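Local coordinates for protein XRE family transcriptional regulator (Pseudomonas putida, PDB 6F8H) that is the HigA-type antitoxin GraA, which probably counters the toxin GraT and regulates transcription through a helix-turn-helix fold, at residues T81-D84 against L85-E89. Sequence-based numbering, arbitrary orientation.
Sequences TAFD and LRTAE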
loop_
_atom_site.group_PDB
_atom_site.type_symbol
_atom_site.label_atom_id
_atom_site.label_comp_id
_atom_site.label_asym_id
_atom_site.label_seq_id
_atom_site.Cartn_x
_atom_site.Cartn_y
_atom_site.Cartn_z
ATOM N N THR A 81 -0.350 -4.427 -0.605
ATOM C CA THR A 81 -1.596 -3.881 -1.152
ATOM C C THR A 81 -2.520 -4.990 -1.689
ATOM O O THR A 81 -3.734 -4.861 -1.608
ATOM C CB THR A 81 -1.354 -2.856 -2.265
ATOM O OG1 THR A 81 -0.639 -3.477 -3.323
ATOM C CG2 THR A 81 -0.557 -1.634 -1.739
ATOM N N ALA A 82 -1.954 -6.064 -2.228
ATOM C CA ALA A 82 -2.784 -7.176 -2.681
ATOM C C ALA A 82 -3.525 -7.784 -1.486
ATOM O O ALA A 82 -4.729 -8.055 -1.554
ATOM C CB ALA A 82 -1.947 -8.230 -3.383
ATOM N N PHE A 83 -2.802 -7.975 -0.390
ATOM C CA PHE A 83 -3.405 -8.492 0.828
ATOM C C PHE A 83 -4.489 -7.559 1.333
ATOM O O PHE A 83 -5.580 -8.005 1.674
ATOM C CB PHE A 83 -2.350 -8.704 1.912
ATOM C CG PHE A 83 -2.924 -8.978 3.276
ATOM C CD1 PHE A 83 -3.287 -10.273 3.651
ATOM C CD2 PHE A 83 -3.092 -7.952 4.185
ATOM C CE1 PHE A 83 -3.807 -10.524 4.906
ATOM C CE2 PHE A 83 -3.613 -8.194 5.433
ATOM C CZ PHE A 83 -3.971 -9.484 5.798
ATOM N N ASP A 84 -4.174 -6.264 1.399
ATOM C CA ASP A 84 -5.128 -5.269 1.873
ATOM C C ASP A 84 -6.385 -5.171 0.998
ATOM O O ASP A 84 -7.497 -4.989 1.497
ATOM C CB ASP A 84 -4.443 -3.899 1.962
ATOM C CG ASP A 84 -3.467 -3.819 3.126
ATOM O OD1 ASP A 84 -3.710 -4.492 4.157
ATOM O OD2 ASP A 84 -2.464 -3.097 3.009
ATOM N N LEU A 85 -6.192 -5.278 -0.307
ATOM C CA LEU A 85 -7.306 -5.218 -1.245
ATOM C C LEU A 85 -8.199 -6.452 -1.107
ATOM O O LEU A 85 -9.415 -6.350 -0.945
ATOM C CB LEU A 85 -6.780 -5.093 -2.669
ATOM C CG LEU A 85 -7.820 -5.044 -3.790
ATOM C CD1 LEU A 85 -8.711 -3.830 -3.622
ATOM C CD2 LEU A 85 -7.154 -5.022 -5.173
ATOM N N ARG A 86 -7.575 -7.617 -1.150
ATOM C CA ARG A 86 -8.310 -8.868 -1.015
ATOM C C ARG A 86 -9.108 -8.856 0.298
ATOM O O ARG A 86 -10.266 -9.282 0.342
ATOM C CB ARG A 86 -7.348 -10.058 -1.082
ATOM C CG ARG A 86 -8.030 -11.423 -1.145
ATOM C CD ARG A 86 -8.689 -11.674 -2.494
ATOM N NE ARG A 86 -9.937 -12.407 -2.315
ATOM C CZ ARG A 86 -11.135 -11.923 -2.622
ATOM N NH1 ARG A 86 -11.248 -10.715 -3.152
ATOM N NH2 ARG A 86 -12.219 -12.653 -2.415
ATOM N N THR A 87 -8.502 -8.316 1.353
ATOM C CA THR A 87 -9.166 -8.227 2.645
ATOM C C THR A 87 -10.369 -7.280 2.612
ATOM O O THR A 87 -11.458 -7.641 3.072
ATOM C CB THR A 87 -8.181 -7.783 3.745
ATOM O OG1 THR A 87 -7.149 -8.762 3.876
ATOM C CG2 THR A 87 -8.896 -7.646 5.086
ATOM N N ALA A 88 -10.177 -6.087 2.050
ATOM C CA ALA A 88 -11.250 -5.105 1.916
ATOM C C ALA A 88 -12.425 -5.668 1.104
ATOM O O ALA A 88 -13.590 -5.380 1.389
ATOM C CB ALA A 88 -10.716 -3.816 1.269
ATOM N N GLU A 89 -12.107 -6.466 0.091
ATOM C CA GLU A 89 -13.129 -7.100 -0.721
ATOM C C GLU A 89 -13.882 -8.117 0.117
ATOM O O GLU A 89 -15.121 -8.137 0.131
ATOM C CB GLU A 89 -12.522 -7.792 -1.935
ATOM C CG GLU A 89 -11.955 -6.892 -3.012
ATOM C CD GLU A 89 -11.397 -7.705 -4.174
ATOM O OE1 GLU A 89 -10.505 -8.549 -3.941
ATOM O OE2 GLU A 89 -11.855 -7.516 -5.320
#
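F83 O takes two hydrogen bonds from T87, one from the backbone and one from the side chain. T87 N reaches it at 3.0 Å, and T87 OG1 donates to the same oxygen at 2.8 Å. The two donors arrive from opposite faces of the carbonyl plane, with the hydroxyl 35° out of it rather than on a lone pair. With OG1 anti to its own carbonyl carbon (chi1 -62°), the T87 hydroxyl swings back along the helix, and CG2 takes the position anti to the backbone N. The flanking turns are held by R86 N to A82 O at 2.9 Å, nearly straight at 169°, and by L85 N to T81 O and A88 N to D84 O. All of this lies within helix 73-99, the long last helix of the chain; the bonds are its regular i to i+4 pattern, supplemented by the threonine hydroxyl. R86, its chain bent at chi2 and chi3, turns its guanidinium toward E89; the NH1 to OE1 approach of 2.4 Å is shorter than a normal salt bridge, so its detail is doubtful. R86 NE donates to M12 O. The T87 hydroxyl also sits over the centre of one face of the F83 ring, OG1 3.7 Å above the plane. H16 meets the same ring edge-to-face, and P14 packs on F83, R86 and T87, so the N-terminal segment lies along this side of the helix. The second subunit packs on T81, L85, A88 and E89.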